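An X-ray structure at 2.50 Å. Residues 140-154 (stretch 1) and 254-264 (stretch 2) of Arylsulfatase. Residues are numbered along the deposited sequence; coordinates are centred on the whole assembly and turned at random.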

ATOM      1  N   SER A 140     -17.367 -35.513  25.395  1.00 26.74           N
ATOM      2  CA  SER A 140     -15.916 -35.564  25.309  1.00 27.31           C
ATOM      3  C   SER A 140     -15.435 -37.011  25.222  1.00 26.18           C
ATOM      4  O   SER A 140     -16.148 -37.953  25.580  1.00 26.70           O
ATOM      5  N   GLN A 141     -14.202 -37.180  24.735  1.00 25.66           N
ATOM      6  CA  GLN A 141     -13.623 -38.519  24.706  1.00 25.70           C
ATOM      7  C   GLN A 141     -13.360 -39.027  26.117  1.00 26.11           C
ATOM      8  O   GLN A 141     -13.362 -40.241  26.349  1.00 26.42           O
ATOM      9  N   GLY A 142     -13.138 -38.119  27.068  1.00 26.15           N
ATOM     10  CA  GLY A 142     -13.060 -38.534  28.456  1.00 26.64           C
ATOM     11  C   GLY A 142     -14.303 -39.282  28.896  1.00 27.33           C
ATOM     12  O   GLY A 142     -14.220 -40.340  29.521  1.00 27.74           O
ATOM     13  N   LYS A 143     -15.477 -38.745  28.560  1.00 27.53           N
ATOM     14  CA  LYS A 143     -16.722 -39.380  28.972  1.00 28.26           C
ATOM     15  C   LYS A 143     -16.865 -40.761  28.348  1.00 28.39           C
ATOM     16  O   LYS A 143     -17.189 -41.738  29.037  1.00 28.98           O
ATOM     17  N   LEU A 144     -16.616 -40.868  27.044  1.00 27.89           N
ATOM     18  CA  LEU A 144     -16.872 -42.120  26.345  1.00 28.07           C
ATOM     19  C   LEU A 144     -15.823 -43.179  26.664  1.00 28.06           C
ATOM     20  O   LEU A 144     -16.152 -44.365  26.765  1.00 28.54           O
ATOM     21  N   LEU A 145     -14.564 -42.776  26.837  1.00 27.57           N
ATOM     22  CA  LEU A 145     -13.519 -43.751  27.135  1.00 27.59           C
ATOM     23  C   LEU A 145     -13.542 -44.165  28.602  1.00 28.17           C
ATOM     24  O   LEU A 145     -13.310 -45.336  28.920  1.00 28.56           O
ATOM     25  N   SER A 146     -13.824 -43.227  29.510  1.00 28.31           N
ATOM     26  CA  SER A 146     -13.995 -43.595  30.911  1.00 28.97           C
ATOM     27  C   SER A 146     -15.049 -44.680  31.075  1.00 29.70           C
ATOM     28  O   SER A 146     -14.958 -45.508  31.989  1.00 30.27           O
ATOM     29  N   LYS A 147     -16.057 -44.693  30.201  1.00 29.75           N
ATOM     30  CA  LYS A 147     -17.138 -45.664  30.306  1.00 30.50           C
ATOM     31  C   LYS A 147     -16.683 -47.077  29.966  1.00 30.66           C
ATOM     32  O   LYS A 147     -17.346 -48.035  30.376  1.00 31.41           O
ATOM     33  N   VAL A 148     -15.569 -47.233  29.247  1.00 30.05           N
ATOM     34  CA  VAL A 148     -15.099 -48.557  28.856  1.00 30.23           C
ATOM     35  C   VAL A 148     -13.758 -48.870  29.512  1.00 30.12           C
ATOM     36  O   VAL A 148     -12.960 -49.647  28.976  1.00 34.60           O
ATOM     37  N   GLY A 149     -13.500 -48.267  30.668  1.00 30.22           N
ATOM     38  CA  GLY A 149     -12.387 -48.668  31.501  1.00 40.28           C
ATOM     39  C   GLY A 149     -11.144 -47.813  31.425  1.00 32.45           C
ATOM     40  O   GLY A 149     -10.159 -48.128  32.106  1.00 29.74           O
ATOM     41  N   TYR A 150     -11.144 -46.752  30.626  1.00 28.97           N
ATOM     42  CA  TYR A 150     -10.006 -45.847  30.585  1.00 28.36           C
ATOM     43  C   TYR A 150     -10.005 -44.934  31.806  1.00 28.52           C
ATOM     44  O   TYR A 150     -11.060 -44.523  32.295  1.00 28.86           O
ATOM     45  N   LYS A 151      -8.810 -44.626  32.303  1.00 28.32           N
ATOM     46  CA  LYS A 151      -8.611 -43.495  33.204  1.00 28.30           C
ATOM     47  C   LYS A 151      -8.249 -42.290  32.337  1.00 27.56           C
ATOM     48  O   LYS A 151      -7.232 -42.309  31.634  1.00 27.09           O
ATOM     49  N   THR A 152      -9.088 -41.262  32.368  1.00 27.51           N
ATOM     50  CA  THR A 152      -8.990 -40.137  31.450  1.00 26.89           C
ATOM     51  C   THR A 152      -8.637 -38.867  32.208  1.00 26.84           C
ATOM     52  O   THR A 152      -9.174 -38.607  33.289  1.00 27.34           O
ATOM     53  N   ALA A 153      -7.738 -38.072  31.635  1.00 26.27           N
ATOM     54  CA  ALA A 153      -7.292 -36.860  32.299  1.00 26.23           C
ATOM     55  C   ALA A 153      -6.894 -35.811  31.276  1.00 25.62           C
ATOM     56  O   ALA A 153      -6.406 -36.129  30.190  1.00 25.19           O
ATOM     57  N   LEU A 154      -7.122 -34.553  31.639  1.00 25.64           N
ATOM     58  CA  LEU A 154      -6.554 -33.407  30.942  1.00 25.17           C
ATOM     59  C   LEU A 154      -5.703 -32.653  31.952  1.00 25.32           C
ATOM     60  O   LEU A 154      -6.206 -32.234  33.000  1.00 25.78           O
ATOM     61  N   GLN A 254       0.050 -43.931  38.041  1.00 29.18           N
ATOM     62  CA  GLN A 254      -1.097 -44.476  38.757  1.00 29.76           C
ATOM     63  C   GLN A 254      -1.950 -45.360  37.856  1.00 29.70           C
ATOM     64  O   GLN A 254      -2.462 -46.394  38.298  1.00 30.29           O
ATOM     65  N   ALA A 255      -2.109 -44.977  36.586  1.00 29.03           N
ATOM     66  CA  ALA A 255      -2.921 -45.780  35.676  1.00 28.99           C
ATOM     67  C   ALA A 255      -2.207 -47.069  35.287  1.00 29.18           C
ATOM     68  O   ALA A 255      -2.838 -48.129  35.185  1.00 29.59           O
ATOM     69  N   VAL A 256      -0.896 -47.005  35.063  1.00 28.95           N
ATOM     70  CA  VAL A 256      -0.161 -48.203  34.674  1.00 29.18           C
ATOM     71  C   VAL A 256      -0.079 -49.179  35.842  1.00 30.02           C
ATOM     72  O   VAL A 256      -0.122 -50.400  35.656  1.00 31.43           O
ATOM     73  N   ASP A 257       0.043 -48.657  37.068  1.00 30.45           N
ATOM     74  CA  ASP A 257       0.114 -49.529  38.237  1.00 31.17           C
ATOM     75  C   ASP A 257      -1.226 -50.196  38.524  1.00 31.67           C
ATOM     76  O   ASP A 257      -1.262 -51.295  39.091  1.00 32.40           O
ATOM     77  N   GLU A 258      -2.333 -49.552  38.146  1.00 34.33           N
ATOM     78  CA  GLU A 258      -3.649 -50.165  38.277  1.00 31.82           C
ATOM     79  C   GLU A 258      -3.965 -51.126  37.138  1.00 31.75           C
ATOM     80  O   GLU A 258      -4.956 -51.860  37.225  1.00 32.25           O
ATOM     81  N   GLY A 259      -3.161 -51.134  36.077  1.00 35.83           N
ATOM     82  CA  GLY A 259      -3.425 -51.994  34.944  1.00 31.12           C
ATOM     83  C   GLY A 259      -4.527 -51.519  34.031  1.00 30.70           C
ATOM     84  O   GLY A 259      -5.091 -52.329  33.288  1.00 30.86           O
ATOM     85  N   LYS A 260      -4.854 -50.230  34.056  1.00 30.22           N
ATOM     86  CA  LYS A 260      -5.929 -49.709  33.228  1.00 29.86           C
ATOM     87  C   LYS A 260      -5.377 -48.840  32.104  1.00 29.02           C
ATOM     88  O   LYS A 260      -4.367 -48.153  32.277  1.00 28.67           O
ATOM     89  N   PRO A 261      -6.018 -48.846  30.936  1.00 28.71           N
ATOM     90  CA  PRO A 261      -5.585 -47.939  29.869  1.00 27.95           C
ATOM     91  C   PRO A 261      -5.809 -46.493  30.280  1.00 27.61           C
ATOM     92  O   PRO A 261      -6.792 -46.163  30.948  1.00 27.89           O
ATOM     93  N   PHE A 262      -4.883 -45.628  29.882  1.00 27.05           N
ATOM     94  CA  PHE A 262      -4.994 -44.209  30.175  1.00 26.72           C
ATOM     95  C   PHE A 262      -5.171 -43.423  28.883  1.00 26.11           C
ATOM     96  O   PHE A 262      -4.640 -43.790  27.830  1.00 25.83           O
ATOM     97  N   TYR A 263      -5.949 -42.350  28.972  1.00 25.97           N
ATOM     98  CA  TYR A 263      -6.071 -41.360  27.910  1.00 25.41           C
ATOM     99  C   TYR A 263      -5.718 -40.014  28.528  1.00 25.23           C
ATOM    100  O   TYR A 263      -6.473 -39.491  29.356  1.00 25.51           O
ATOM    101  N   LEU A 264      -4.576 -39.458  28.132  1.00 24.82           N
ATOM    102  CA  LEU A 264      -4.056 -38.230  28.717  1.00 24.69           C
ATOM    103  C   LEU A 264      -3.859 -37.191  27.627  1.00 24.16           C
ATOM    104  O   LEU A 264      -3.165 -37.447  26.638  1.00 23.85           O
TER

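The contact between the two stretches is built around a short parallel pairing of strand 151-154 with strand 262-264, and its apolar centre lies on the side of this pair that carries T152 and Y263. Y263, which has the largest area covered by the opposing stretch, adopts a t rotamer (chi1 -174°, chi2 -79°) that extends its ring toward the helix that carries Q141 and L145. There L145, in the m,t conformation, points toward the second stretch and sets its CD1 3.4 Å from Y263 CD2, an oblique approach to the ring. T152, with chi1 p, contributes its methyl to the same side, where T152 CG2 lies 4.2 Å from Y263 CB.

The second aromatic element is Y150, just before the strand. Its CA-to-CB bond points sideways, but the m rotamer, with chi2 at 78°, turns one ring face to P261. The proline CB sits 3.7 Å from the centroid of the Y150 ring and only 21° off its normal, a CH-pi contact in which Y150 CE2 and P261 CB approach to 3.5 Å. The ring edge meets the backbone of the next residues, with Y150 CD2 3.9 Å from F262 C, and the same atom is 4.1 Å from Y263 CB. P261 thus lies over an aromatic face while its carbonyl takes part in the strand pairing.

That pairing fixes the register of the side chains. K151 N donates to P261 O at 2.9 Å, Y263 N to K151 O at 3.0 Å, and A153 N to Y263 O at 3.0 Å. Bridged residues thus stand side by side: T152 with Y263 on one face, K151 with F262 and A153 with L264 on the other. On this second face, L264 (t,p) brings the end of its side chain nearer the first stretch, with CD1 4.1 Å from A153 CB. F262, chi1 p, is buried but has little of its surface covered by the first stretch.

Outward from A153 and L264, the face becomes more polar at K151. Its m,m,m,t side chain passes the helix carrying A255, and E258 and K260 beyond it, chiefly through its aliphatic part: K151 CB lies 4.4 Å from A255 CB, and K151 CG is 4.1 Å from K260 CD and 4.3 Å from E258 OE1. The carboxylate contact is thus with a methylene carbon. K260, m at chi1 and otherwise extended, also places its CB 3.9 Å from G149 O, at the turn leading into Y150.

The side-chain hydrogen bond between the stretches lies at the far end of the Y263 ring. Q141 points toward the second stretch with chi1 p and an off-rotamer chi2 of -97°, and its NE2 donates to Y263 OH at 2.9 Å with an angle of 161°. Both atoms also have hydrogen-bonding partners elsewhere in the structure, so the Q141 NE2 and Y263 OH groups are satisfied.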

ATOM      1  CB  SER A 140     -15.282 -34.882  26.520  1.00 26.22           C
ATOM      2  OG  SER A 140     -15.575 -35.591  27.710  1.00 26.79           O
ATOM      3  CB  GLN A 141     -12.337 -38.545  23.878  1.00 25.11           C
ATOM      4  CG  GLN A 141     -11.198 -37.697  24.406  1.00 24.78           C
ATOM      5  CD  GLN A 141     -11.116 -36.345  23.724  1.00 24.37           C
ATOM      6  OE1 GLN A 141     -11.961 -35.480  23.944  1.00 24.53           O
ATOM      7  NE2 GLN A 141     -10.100 -36.158  22.886  1.00 23.90           N
ATOM      8  CB  LYS A 143     -17.911 -38.491  28.596  1.00 28.44           C
ATOM      9  CG  LYS A 143     -19.265 -39.060  28.995  1.00 29.26           C
ATOM     10  CD  LYS A 143     -20.399 -38.074  28.725  1.00 29.50           C
ATOM     11  CE  LYS A 143     -20.393 -36.916  29.716  1.00 50.33           C
ATOM     12  NZ  LYS A 143     -21.413 -35.877  29.381  1.00 51.38           N
ATOM     13  CB  LEU A 144     -16.943 -41.871  24.838  1.00 27.61           C
ATOM     14  CG  LEU A 144     -18.082 -40.948  24.405  1.00 27.71           C
ATOM     15  CD1 LEU A 144     -18.128 -40.815  22.896  1.00 27.31           C
ATOM     16  CD2 LEU A 144     -19.421 -41.447  24.931  1.00 28.53           C
ATOM     17  CB  LEU A 145     -12.153 -43.185  26.755  1.00 26.91           C
ATOM     18  CG  LEU A 145     -11.930 -42.993  25.253  1.00 26.37           C
ATOM     19  CD1 LEU A 145     -10.635 -42.241  24.992  1.00 25.77           C
ATOM     20  CD2 LEU A 145     -11.926 -44.334  24.531  1.00 26.57           C
ATOM     21  CB  SER A 146     -14.381 -42.369  31.739  1.00 29.09           C
ATOM     22  OG  SER A 146     -13.242 -41.592  32.061  1.00 34.34           O
ATOM     23  CB  LYS A 147     -18.290 -45.245  29.390  1.00 30.51           C
ATOM     24  CG  LYS A 147     -19.588 -46.009  29.599  1.00 48.39           C
ATOM     25  CD  LYS A 147     -20.147 -45.784  30.995  1.00 49.55           C
ATOM     26  CE  LYS A 147     -21.476 -46.497  31.179  1.00 33.01           C
ATOM     27  NZ  LYS A 147     -21.938 -46.433  32.592  1.00 51.80           N
ATOM     28  CB  VAL A 148     -14.990 -48.684  27.322  1.00 29.75           C
ATOM     29  CG1 VAL A 148     -16.326 -48.370  26.668  1.00 37.81           C
ATOM     30  CG2 VAL A 148     -13.893 -47.776  26.782  1.00 28.89           C
ATOM     31  CB  TYR A 150     -10.040 -44.986  29.319  1.00 27.67           C
ATOM     32  CG  TYR A 150      -9.517 -45.660  28.073  1.00 27.36           C
ATOM     33  CD1 TYR A 150     -10.292 -46.575  27.377  1.00 27.64           C
ATOM     34  CD2 TYR A 150      -8.251 -45.368  27.583  1.00 26.84           C
ATOM     35  CE1 TYR A 150      -9.817 -47.191  26.235  1.00 27.41           C
ATOM     36  CE2 TYR A 150      -7.770 -45.975  26.443  1.00 26.62           C
ATOM     37  CZ  TYR A 150      -8.557 -46.885  25.772  1.00 26.91           C
ATOM     38  OH  TYR A 150      -8.078 -47.492  24.636  1.00 26.75           O
ATOM     39  CB  LYS A 151      -7.524 -43.782  34.233  1.00 28.55           C
ATOM     40  CG  LYS A 151      -7.890 -44.871  35.241  1.00 34.68           C
ATOM     41  CD  LYS A 151      -9.032 -44.452  36.173  1.00 58.39           C
ATOM     42  CE  LYS A 151      -8.585 -43.422  37.208  1.00 52.89           C
ATOM     43  NZ  LYS A 151      -9.713 -42.977  38.081  1.00 56.52           N
ATOM     44  CB  THR A 152     -10.310 -39.945  30.697  1.00 26.90           C
ATOM     45  OG1 THR A 152     -11.350 -39.621  31.629  1.00 36.06           O
ATOM     46  CG2 THR A 152     -10.689 -41.216  29.956  1.00 27.02           C
ATOM     47  CB  ALA A 153      -6.105 -37.137  33.234  1.00 26.40           C
ATOM     48  CB  LEU A 154      -7.635 -32.504  30.357  1.00 25.10           C
ATOM     49  CG  LEU A 154      -7.104 -31.405  29.433  1.00 24.61           C
ATOM     50  CD1 LEU A 154      -8.088 -31.148  28.303  1.00 24.43           C
ATOM     51  CD2 LEU A 154      -6.822 -30.120  30.198  1.00 30.70           C
ATOM     52  CB  GLN A 254      -1.927 -43.334  39.341  1.00 29.80           C
ATOM     53  CG  GLN A 254      -3.090 -43.781  40.202  1.00 42.10           C
ATOM     54  CD  GLN A 254      -3.797 -42.614  40.867  1.00 40.81           C
ATOM     55  OE1 GLN A 254      -3.400 -41.460  40.706  1.00 45.26           O
ATOM     56  NE2 GLN A 254      -4.850 -42.912  41.620  1.00 43.25           N
ATOM     57  CB  ALA A 255      -3.271 -44.968  34.429  1.00 28.27           C
ATOM     58  CB  VAL A 256       1.235 -47.834  34.144  1.00 28.78           C
ATOM     59  CG1 VAL A 256       2.046 -49.092  33.869  1.00 29.14           C
ATOM     60  CG2 VAL A 256       1.119 -46.977  32.889  1.00 28.02           C
ATOM     61  CB  ASP A 257       0.588 -48.738  39.458  1.00 31.40           C
ATOM     62  CG  ASP A 257       2.047 -48.324  39.357  1.00 46.94           C
ATOM     63  OD1 ASP A 257       2.735 -48.773  38.415  1.00 42.57           O
ATOM     64  OD2 ASP A 257       2.509 -47.546  40.220  1.00 52.00           O
ATOM     65  CB  GLU A 258      -4.735 -49.087  38.330  1.00 31.59           C
ATOM     66  CG  GLU A 258      -4.656 -48.180  39.542  1.00 35.14           C
ATOM     67  CD  GLU A 258      -5.602 -46.997  39.444  1.00 49.20           C
ATOM     68  OE1 GLU A 258      -6.591 -47.086  38.686  1.00 50.22           O
ATOM     69  OE2 GLU A 258      -5.352 -45.977  40.120  1.00 45.56           O
ATOM     70  CB  LYS A 260      -6.917 -48.880  34.058  1.00 30.04           C
ATOM     71  CG  LYS A 260      -7.783 -49.709  34.994  1.00 30.93           C
ATOM     72  CD  LYS A 260      -8.678 -48.828  35.854  1.00 37.91           C
ATOM     73  CE  LYS A 260      -9.547 -49.666  36.780  1.00 46.68           C
ATOM     74  NZ  LYS A 260     -10.238 -48.836  37.803  1.00 60.46           N
ATOM     75  CB  PRO A 261      -6.468 -48.327  28.676  1.00 34.62           C
ATOM     76  CG  PRO A 261      -7.099 -49.640  29.046  1.00 32.06           C
ATOM     77  CD  PRO A 261      -7.190 -49.648  30.539  1.00 29.10           C
ATOM     78  CB  PHE A 262      -3.771 -43.692  30.957  1.00 26.67           C
ATOM     79  CG  PHE A 262      -2.510 -43.579  30.140  1.00 26.23           C
ATOM     80  CD1 PHE A 262      -2.300 -42.494  29.301  1.00 25.64           C
ATOM     81  CD2 PHE A 262      -1.519 -44.541  30.239  1.00 26.46           C
ATOM     82  CE1 PHE A 262      -1.143 -42.386  28.557  1.00 25.30           C
ATOM     83  CE2 PHE A 262      -0.355 -44.436  29.500  1.00 26.12           C
ATOM     84  CZ  PHE A 262      -0.167 -43.357  28.658  1.00 25.55           C
ATOM     85  CB  TYR A 263      -7.472 -41.339  27.308  1.00 25.48           C
ATOM     86  CG  TYR A 263      -7.574 -40.427  26.106  1.00 24.95           C
ATOM     87  CD1 TYR A 263      -7.691 -39.053  26.263  1.00 24.72           C
ATOM     88  CD2 TYR A 263      -7.539 -40.937  24.817  1.00 26.00           C
ATOM     89  CE1 TYR A 263      -7.775 -38.214  25.171  1.00 24.29           C
ATOM     90  CE2 TYR A 263      -7.624 -40.106  23.716  1.00 25.33           C
ATOM     91  CZ  TYR A 263      -7.742 -38.744  23.901  1.00 24.07           C
ATOM     92  OH  TYR A 263      -7.828 -37.905  22.814  1.00 23.69           O
ATOM     93  CB  LEU A 264      -2.733 -38.487  29.446  1.00 24.81           C
ATOM     94  CG  LEU A 264      -1.995 -37.231  29.909  1.00 24.67           C
ATOM     95  CD1 LEU A 264      -2.860 -36.421  30.861  1.00 24.94           C
ATOM     96  CD2 LEU A 264      -0.672 -37.588  30.566  1.00 24.84           C
TER